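Local coordinates for amidohydrolase 2 (Bifidobacterium longum subsp. infantis, PDB 6UVZ), which probably acts as a hydrolase of the metallo-dependent hydrolase superfamily, its exact substrate and reaction being unassigned, at residues 36-50 with 220-233. Numbering follows the deposited sequence.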
ATOM      1  N   TYR A  36      -2.756  10.677  14.972  1.00 44.49           N
ATOM      2  CA  TYR A  36      -2.286  11.103  13.661  1.00 41.49           C
ATOM      3  C   TYR A  36      -3.487  11.395  12.774  1.00 33.54           C
ATOM      4  O   TYR A  36      -4.381  10.553  12.638  1.00 45.76           O
ATOM      5  CB  TYR A  36      -1.399  10.035  13.015  1.00 46.09           C
ATOM      6  CG  TYR A  36      -0.111   9.766  13.759  1.00 46.89           C
ATOM      7  CD1 TYR A  36      -0.039   8.770  14.724  1.00 47.26           C
ATOM      8  CD2 TYR A  36       1.034  10.507  13.495  1.00 43.91           C
ATOM      9  CE1 TYR A  36       1.137   8.520  15.406  1.00 53.91           C
ATOM     10  CE2 TYR A  36       2.215  10.264  14.171  1.00 42.56           C
ATOM     11  CZ  TYR A  36       2.260   9.269  15.126  1.00 54.54           C
ATOM     12  OH  TYR A  36       3.434   9.024  15.801  1.00 67.52           O
ATOM     13  N   THR A  37      -3.505  12.582  12.177  1.00 30.43           N
ATOM     14  CA  THR A  37      -4.583  13.004  11.298  1.00 37.89           C
ATOM     15  C   THR A  37      -4.043  13.243   9.893  1.00 42.28           C
ATOM     16  O   THR A  37      -2.832  13.322   9.669  1.00 46.14           O
ATOM     17  CB  THR A  37      -5.265  14.274  11.823  1.00 42.27           C
ATOM     18  OG1 THR A  37      -4.322  15.353  11.849  1.00 43.58           O
ATOM     19  CG2 THR A  37      -5.807  14.045  13.227  1.00 41.49           C
ATOM     20  N   VAL A  38      -4.969  13.358   8.939  1.00 40.92           N
ATOM     21  CA  VAL A  38      -4.583  13.632   7.560  1.00 41.75           C
ATOM     22  C   VAL A  38      -3.961  15.019   7.441  1.00 46.18           C
ATOM     23  O   VAL A  38      -3.107  15.253   6.575  1.00 55.78           O
ATOM     24  CB  VAL A  38      -5.800  13.463   6.629  1.00 45.76           C
ATOM     25  CG1 VAL A  38      -6.915  14.425   7.018  1.00 58.75           C
ATOM     26  CG2 VAL A  38      -5.401  13.652   5.173  1.00 48.42           C
ATOM     27  N   ASP A  39      -4.356  15.953   8.311  1.00 44.18           N
ATOM     28  CA  ASP A  39      -3.756  17.283   8.293  1.00 34.74           C
ATOM     29  C   ASP A  39      -2.287  17.243   8.691  1.00 40.24           C
ATOM     30  O   ASP A  39      -1.491  18.052   8.199  1.00 43.28           O
ATOM     31  CB  ASP A  39      -4.531  18.222   9.218  1.00 39.00           C
ATOM     32  CG  ASP A  39      -5.956  18.454   8.753  1.00 54.36           C
ATOM     33  OD1 ASP A  39      -6.319  17.951   7.669  1.00 61.13           O
ATOM     34  OD2 ASP A  39      -6.713  19.140   9.473  1.00 49.93           O
ATOM     35  N   ASP A  40      -1.909  16.317   9.577  1.00 40.14           N
ATOM     36  CA  ASP A  40      -0.504  16.183   9.948  1.00 30.50           C
ATOM     37  C   ASP A  40       0.335  15.722   8.764  1.00 49.30           C
ATOM     38  O   ASP A  40       1.481  16.158   8.599  1.00 51.82           O
ATOM     39  CB  ASP A  40      -0.362  15.212  11.120  1.00 38.40           C
ATOM     40  CG  ASP A  40      -1.051  15.708  12.376  1.00 51.97           C
ATOM     41  OD1 ASP A  40      -1.027  16.931  12.626  1.00 56.48           O
ATOM     42  OD2 ASP A  40      -1.620  14.873  13.112  1.00 41.31           O
ATOM     43  N   LEU A  41      -0.218  14.839   7.928  1.00 54.61           N
ATOM     44  CA  LEU A  41       0.490  14.417   6.725  1.00 43.11           C
ATOM     45  C   LEU A  41       0.546  15.536   5.692  1.00 45.69           C
ATOM     46  O   LEU A  41       1.540  15.659   4.967  1.00 41.06           O
ATOM     47  CB  LEU A  41      -0.177  13.177   6.131  1.00 36.67           C
ATOM     48  CG  LEU A  41       0.469  12.577   4.881  1.00 33.45           C
ATOM     49  CD1 LEU A  41       1.879  12.097   5.185  1.00 30.21           C
ATOM     50  CD2 LEU A  41      -0.379  11.443   4.329  1.00 39.03           C
ATOM     51  N   ALA A  42      -0.503  16.358   5.612  1.00 39.03           N
ATOM     52  CA  ALA A  42      -0.494  17.479   4.680  1.00 40.13           C
ATOM     53  C   ALA A  42       0.546  18.521   5.063  1.00 51.35           C
ATOM     54  O   ALA A  42       1.140  19.154   4.182  1.00 54.79           O
ATOM     55  CB  ALA A  42      -1.882  18.116   4.611  1.00 36.73           C
ATOM     56  N   ALA A  43       0.782  18.715   6.364  1.00 56.98           N
ATOM     57  CA  ALA A  43       1.797  19.667   6.797  1.00 53.29           C
ATOM     58  C   ALA A  43       3.199  19.198   6.432  1.00 51.27           C
ATOM     59  O   ALA A  43       4.082  20.025   6.181  1.00 50.41           O
ATOM     60  CB  ALA A  43       1.691  19.902   8.303  1.00 40.51           C
ATOM     61  N   GLU A  44       3.423  17.881   6.397  1.00 50.74           N
ATOM     62  CA  GLU A  44       4.727  17.365   5.996  1.00 48.08           C
ATOM     63  C   GLU A  44       4.991  17.624   4.518  1.00 51.68           C
ATOM     64  O   GLU A  44       6.094  18.039   4.143  1.00 56.26           O
ATOM     65  CB  GLU A  44       4.818  15.872   6.308  1.00 47.47           C
ATOM     66  CG  GLU A  44       4.812  15.549   7.793  1.00 64.40           C
ATOM     67  CD  GLU A  44       6.085  15.991   8.488  1.00 78.22           C
ATOM     68  OE1 GLU A  44       7.181  15.693   7.970  1.00 83.37           O
ATOM     69  OE2 GLU A  44       5.989  16.642   9.551  1.00 85.83           O
ATOM     70  N   TYR A  45       3.993  17.386   3.664  1.00 44.54           N
ATOM     71  CA  TYR A  45       4.145  17.688   2.247  1.00 45.33           C
ATOM     72  C   TYR A  45       4.211  19.186   1.982  1.00 52.60           C
ATOM     73  O   TYR A  45       4.700  19.593   0.922  1.00 41.69           O
ATOM     74  CB  TYR A  45       3.004  17.060   1.446  1.00 32.96           C
ATOM     75  CG  TYR A  45       3.139  15.564   1.286  1.00 40.22           C
ATOM     76  CD1 TYR A  45       4.080  15.025   0.419  1.00 45.45           C
ATOM     77  CD2 TYR A  45       2.330  14.690   2.001  1.00 45.49           C
ATOM     78  CE1 TYR A  45       4.215  13.662   0.268  1.00 49.03           C
ATOM     79  CE2 TYR A  45       2.456  13.321   1.855  1.00 38.70           C
ATOM     80  CZ  TYR A  45       3.401  12.815   0.986  1.00 41.08           C
ATOM     81  OH  TYR A  45       3.538  11.455   0.833  1.00 38.74           O
ATOM     82  N   ALA A  46       3.733  20.010   2.916  1.00 58.35           N
ATOM     83  CA  ALA A  46       3.885  21.453   2.771  1.00 45.59           C
ATOM     84  C   ALA A  46       5.332  21.877   2.986  1.00 48.41           C
ATOM     85  O   ALA A  46       5.829  22.778   2.302  1.00 44.12           O
ATOM     86  CB  ALA A  46       2.957  22.181   3.743  1.00 28.03           C
ATOM     87  N   LYS A  47       6.025  21.235   3.933  1.00 49.91           N
ATOM     88  CA  LYS A  47       7.436  21.540   4.149  1.00 43.22           C
ATOM     89  C   LYS A  47       8.282  21.159   2.943  1.00 51.47           C
ATOM     90  O   LYS A  47       9.321  21.780   2.693  1.00 73.55           O
ATOM     91  CB  LYS A  47       7.953  20.822   5.397  1.00 42.42           C
ATOM     92  CG  LYS A  47       7.470  21.412   6.711  1.00 61.86           C
ATOM     93  CD  LYS A  47       8.311  20.922   7.885  1.00 71.19           C
ATOM     94  CE  LYS A  47       8.197  19.418   8.071  1.00 60.22           C
ATOM     95  NZ  LYS A  47       8.949  18.953   9.272  1.00 55.45           N
ATOM     96  N   PHE A  48       7.858  20.152   2.187  1.00 54.11           N
ATOM     97  CA  PHE A  48       8.618  19.663   1.046  1.00 62.40           C
ATOM     98  C   PHE A  48       8.310  20.418  -0.240  1.00 48.43           C
ATOM     99  O   PHE A  48       8.910  20.116  -1.277  1.00 53.07           O
ATOM    100  CB  PHE A  48       8.361  18.165   0.850  1.00 74.30           C
ATOM    101  CG  PHE A  48       8.678  17.331   2.063  1.00 83.00           C
ATOM    102  CD1 PHE A  48       8.000  16.148   2.303  1.00 88.35           C
ATOM    103  CD2 PHE A  48       9.654  17.732   2.961  1.00 85.51           C
ATOM    104  CE1 PHE A  48       8.290  15.381   3.417  1.00 81.71           C
ATOM    105  CE2 PHE A  48       9.946  16.971   4.078  1.00 81.87           C
ATOM    106  CZ  PHE A  48       9.263  15.793   4.306  1.00 74.57           C
ATOM    107  N   GLY A  49       7.397  21.385  -0.198  1.00 29.09           N
ATOM    108  CA  GLY A  49       7.113  22.199  -1.363  1.00 38.95           C
ATOM    109  C   GLY A  49       6.491  21.468  -2.529  1.00 50.52           C
ATOM    110  O   GLY A  49       6.618  21.922  -3.669  1.00 71.40           O
ATOM    111  N   VAL A  50       5.822  20.347  -2.281  1.00 52.03           N
ATOM    112  CA  VAL A  50       5.161  19.594  -3.331  1.00 47.03           C
ATOM    113  C   VAL A  50       3.664  19.858  -3.257  1.00 50.94           C
ATOM    114  O   VAL A  50       3.121  20.258  -2.222  1.00 47.26           O
ATOM    115  CB  VAL A  50       5.463  18.081  -3.237  1.00 47.02           C
ATOM    116  CG1 VAL A  50       6.944  17.817  -3.456  1.00 45.60           C
ATOM    117  CG2 VAL A  50       5.011  17.535  -1.893  1.00 46.27           C
ATOM    118  N   TRP A 220       3.547   6.551   5.981  1.00 42.88           N
ATOM    119  CA  TRP A 220       3.433   7.441   7.126  1.00 39.07           C
ATOM    120  C   TRP A 220       2.271   6.999   8.015  1.00 47.28           C
ATOM    121  O   TRP A 220       1.234   6.561   7.508  1.00 46.29           O
ATOM    122  CB  TRP A 220       3.221   8.877   6.640  1.00 36.52           C
ATOM    123  CG  TRP A 220       3.177   9.911   7.718  1.00 43.57           C
ATOM    124  CD1 TRP A 220       4.235  10.587   8.249  1.00 45.93           C
ATOM    125  CD2 TRP A 220       2.010  10.398   8.391  1.00 41.66           C
ATOM    126  NE1 TRP A 220       3.800  11.462   9.215  1.00 44.74           N
ATOM    127  CE2 TRP A 220       2.438  11.366   9.321  1.00 36.54           C
ATOM    128  CE3 TRP A 220       0.645  10.109   8.297  1.00 43.12           C
ATOM    129  CZ2 TRP A 220       1.552  12.044  10.153  1.00 34.52           C
ATOM    130  CZ3 TRP A 220      -0.235  10.785   9.125  1.00 37.32           C
ATOM    131  CH2 TRP A 220       0.223  11.741  10.041  1.00 38.58           C
ATOM    132  N   PRO A 221       2.408   7.099   9.349  1.00 47.43           N
ATOM    133  CA  PRO A 221       3.574   7.591  10.089  1.00 44.92           C
ATOM    134  C   PRO A 221       4.528   6.490  10.548  1.00 53.40           C
ATOM    135  O   PRO A 221       5.403   6.752  11.373  1.00 58.12           O
ATOM    136  CB  PRO A 221       2.936   8.276  11.294  1.00 37.83           C
ATOM    137  CG  PRO A 221       1.743   7.423  11.580  1.00 31.69           C
ATOM    138  CD  PRO A 221       1.256   6.888  10.245  1.00 35.22           C
ATOM    139  N   VAL A 222       4.355   5.273  10.024  1.00 57.94           N
ATOM    140  CA  VAL A 222       5.237   4.174  10.397  1.00 56.87           C
ATOM    141  C   VAL A 222       6.666   4.421   9.929  1.00 53.90           C
ATOM    142  O   VAL A 222       7.612   3.883  10.518  1.00 57.09           O
ATOM    143  CB  VAL A 222       4.690   2.845   9.839  1.00 43.68           C
ATOM    144  CG1 VAL A 222       5.475   1.661  10.387  1.00 40.59           C
ATOM    145  CG2 VAL A 222       3.214   2.703  10.169  1.00 29.83           C
ATOM    146  N   VAL A 223       6.850   5.242   8.892  1.00 44.57           N
ATOM    147  CA  VAL A 223       8.187   5.552   8.400  1.00 43.66           C
ATOM    148  C   VAL A 223       9.012   6.290   9.447  1.00 48.18           C
ATOM    149  O   VAL A 223      10.245   6.272   9.389  1.00 44.73           O
ATOM    150  CB  VAL A 223       8.089   6.365   7.089  1.00 36.35           C
ATOM    151  CG1 VAL A 223       7.577   7.773   7.364  1.00 33.78           C
ATOM    152  CG2 VAL A 223       9.430   6.398   6.366  1.00 33.09           C
ATOM    153  N   GLU A 224       8.360   6.929  10.420  1.00 55.44           N
ATOM    154  CA  GLU A 224       9.047   7.639  11.491  1.00 65.55           C
ATOM    155  C   GLU A 224       9.493   6.723  12.625  1.00 75.92           C
ATOM    156  O   GLU A 224       9.808   7.215  13.715  1.00 89.39           O
ATOM    157  CB  GLU A 224       8.152   8.753  12.042  1.00 70.90           C
ATOM    158  CG  GLU A 224       7.895   9.890  11.066  1.00 78.45           C
ATOM    159  CD  GLU A 224       9.132  10.730  10.802  1.00 84.07           C
ATOM    160  OE1 GLU A 224      10.088  10.661  11.604  1.00 85.36           O
ATOM    161  OE2 GLU A 224       9.148  11.463   9.791  1.00 78.82           O
ATOM    162  N   LEU A 225       9.527   5.410  12.399  1.00 75.85           N
ATOM    163  CA  LEU A 225       9.964   4.454  13.411  1.00 68.84           C
ATOM    164  C   LEU A 225      11.431   4.078  13.231  1.00 72.10           C
ATOM    165  O   LEU A 225      12.246   4.289  14.134  1.00 80.21           O
ATOM    166  CB  LEU A 225       9.077   3.201  13.367  1.00 67.41           C
ATOM    167  CG  LEU A 225       9.255   2.198  14.508  1.00 71.40           C
ATOM    168  CD1 LEU A 225       8.861   2.825  15.837  1.00 73.20           C
ATOM    169  CD2 LEU A 225       8.451   0.935  14.247  1.00 70.52           C
ATOM    170  N   ASN A 226      11.780   3.521  12.073  1.00 66.28           N
ATOM    171  CA  ASN A 226      13.157   3.170  11.754  1.00 67.52           C
ATOM    172  C   ASN A 226      13.794   4.142  10.770  1.00 69.69           C
ATOM    173  O   ASN A 226      14.891   3.873  10.270  1.00 80.40           O
ATOM    174  CB  ASN A 226      13.226   1.747  11.199  1.00 70.15           C
ATOM    175  CG  ASN A 226      12.608   0.726  12.134  1.00 74.17           C
ATOM    176  OD1 ASN A 226      12.451   0.976  13.329  1.00 69.87           O
ATOM    177  ND2 ASN A 226      12.258  -0.436  11.593  1.00 83.81           N
ATOM    178  N   SER A 227      13.132   5.263  10.483  1.00 64.71           N
ATOM    179  CA  SER A 227      13.666   6.231   9.530  1.00 48.74           C
ATOM    180  C   SER A 227      13.002   7.582   9.796  1.00 45.64           C
ATOM    181  O   SER A 227      12.606   7.868  10.931  1.00 48.02           O
ATOM    182  CB  SER A 227      13.458   5.706   8.095  1.00 42.91           C
ATOM    183  OG  SER A 227      13.931   6.636   7.136  1.00 43.19           O
ATOM    184  N   THR A 228      12.883   8.403   8.755  1.00 50.85           N
ATOM    185  CA  THR A 228      12.190   9.679   8.841  1.00 51.23           C
ATOM    186  C   THR A 228      11.515   9.946   7.504  1.00 49.86           C
ATOM    187  O   THR A 228      12.016   9.543   6.452  1.00 51.83           O
ATOM    188  CB  THR A 228      13.146  10.828   9.195  1.00 61.87           C
ATOM    189  OG1 THR A 228      13.895  10.490  10.369  1.00 54.03           O
ATOM    190  CG2 THR A 228      12.372  12.112   9.458  1.00 82.05           C
ATOM    191  N   PHE A 229      10.357  10.609   7.561  1.00 48.93           N
ATOM    192  CA  PHE A 229       9.672  11.009   6.336  1.00 44.37           C
ATOM    193  C   PHE A 229      10.590  11.845   5.452  1.00 50.66           C
ATOM    194  O   PHE A 229      10.696  11.604   4.243  1.00 49.43           O
ATOM    195  CB  PHE A 229       8.397  11.783   6.680  1.00 42.99           C
ATOM    196  CG  PHE A 229       7.421  11.897   5.539  1.00 47.40           C
ATOM    197  CD1 PHE A 229       7.645  11.242   4.338  1.00 52.75           C
ATOM    198  CD2 PHE A 229       6.276  12.666   5.671  1.00 55.99           C
ATOM    199  CE1 PHE A 229       6.750  11.352   3.293  1.00 60.42           C
ATOM    200  CE2 PHE A 229       5.376  12.778   4.628  1.00 67.87           C
ATOM    201  CZ  PHE A 229       5.614  12.120   3.439  1.00 66.19           C
ATOM    202  N   ALA A 230      11.275  12.827   6.044  1.00 48.80           N
ATOM    203  CA  ALA A 230      12.214  13.640   5.278  1.00 45.03           C
ATOM    204  C   ALA A 230      13.327  12.784   4.684  1.00 52.70           C
ATOM    205  O   ALA A 230      13.723  12.981   3.529  1.00 59.62           O
ATOM    206  CB  ALA A 230      12.795  14.744   6.161  1.00 39.16           C
ATOM    207  N   THR A 231      13.840  11.826   5.459  1.00 50.00           N
ATOM    208  CA  THR A 231      14.876  10.936   4.944  1.00 47.75           C
ATOM    209  C   THR A 231      14.334  10.042   3.836  1.00 49.64           C
ATOM    210  O   THR A 231      15.001   9.833   2.814  1.00 37.79           O
ATOM    211  CB  THR A 231      15.455  10.090   6.078  1.00 47.00           C
ATOM    212  OG1 THR A 231      15.872  10.945   7.150  1.00 61.52           O
ATOM    213  CG2 THR A 231      16.648   9.286   5.586  1.00 36.95           C
ATOM    214  N   HIS A 232      13.123   9.508   4.016  1.00 52.88           N
ATOM    215  CA  HIS A 232      12.544   8.635   2.999  1.00 51.31           C
ATOM    216  C   HIS A 232      12.134   9.417   1.759  1.00 56.69           C
ATOM    217  O   HIS A 232      12.389   8.980   0.630  1.00 50.14           O
ATOM    218  CB  HIS A 232      11.345   7.880   3.570  1.00 54.19           C
ATOM    219  CG  HIS A 232      10.545   7.154   2.534  1.00 65.83           C
ATOM    220  ND1 HIS A 232      11.027   6.056   1.854  1.00 69.60           N
ATOM    221  CD2 HIS A 232       9.298   7.375   2.054  1.00 68.88           C
ATOM    222  CE1 HIS A 232      10.111   5.629   1.004  1.00 72.56           C
ATOM    223  NE2 HIS A 232       9.052   6.412   1.105  1.00 74.13           N
ATOM    224  N   PHE A 233      11.494  10.576   1.944  1.00 60.45           N
ATOM    225  CA  PHE A 233      11.028  11.348   0.798  1.00 56.40           C
ATOM    226  C   PHE A 233      12.188  11.899  -0.021  1.00 56.86           C
ATOM    227  O   PHE A 233      12.082  12.002  -1.248  1.00 50.94           O
ATOM    228  CB  PHE A 233      10.117  12.485   1.262  1.00 63.43           C
ATOM    229  CG  PHE A 233       9.546  13.299   0.137  1.00 57.19           C
ATOM    230  CD1 PHE A 233       9.974  14.598  -0.082  1.00 57.10           C
ATOM    231  CD2 PHE A 233       8.587  12.763  -0.705  1.00 50.57           C
ATOM    232  CE1 PHE A 233       9.449  15.349  -1.117  1.00 65.16           C
ATOM    233  CE2 PHE A 233       8.060  13.507  -1.744  1.00 55.96           C
ATOM    234  CZ  PHE A 233       8.492  14.802  -1.949  1.00 66.42           C
TER
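Leu41 lies across from Trp220, and Glu44 and Phe48 across from the start of helix 229-233, at Phe229 and Ala230. The axes of helix 38-47 and helix 229-233 come within 11.3 Å, and their N-to-C directions are 56° apart. No hydrogen bond links the two segments; they meet largely through rings. Trp220 has CG anti to the backbone N (chi1 -176°), which lays its indole along helix 38-47. Leu41 CD1 sits over one face, 3.6 Å from Trp220 CG, and Pro221 CB covers the opposite face. Tyr36 turns an edge to the Trp220 six-membered ring in an offset T-shaped pair. Pro221 CG stands over the centre of the Tyr36 ring, a CH-pi contact of 3.6 Å to the centroid. A cis peptide bond joins Trp220 to Pro221.

Phe229 presents its edge to the face of Tyr45, with planes at 86°. Phe48 in turn points its edge at the face of Phe229. The Phe48 and Phe233 rings are nearly parallel but slid apart, with Phe48 CD1 3.5 Å from Phe233 CD1. Val50 CG1 meets the edge of Phe233. Glu44 CB lies 3.6 Å from Phe229 CE2. The Tyr45 hydroxyl is hydrogen-bonded to Tyr216 OH.

Thr37 and Asp40 form a capping box at the helix start, and Gly49 ends the helix in a Schellman motif. Tyr45, Phe48, Phe229 and Phe233 make an aromatic cluster. Together with Trp220 it joins helix 38-47, between the first and second strands, to the chain after the eighth, in the outer layer of a TIM barrel, the amidohydrolase fold.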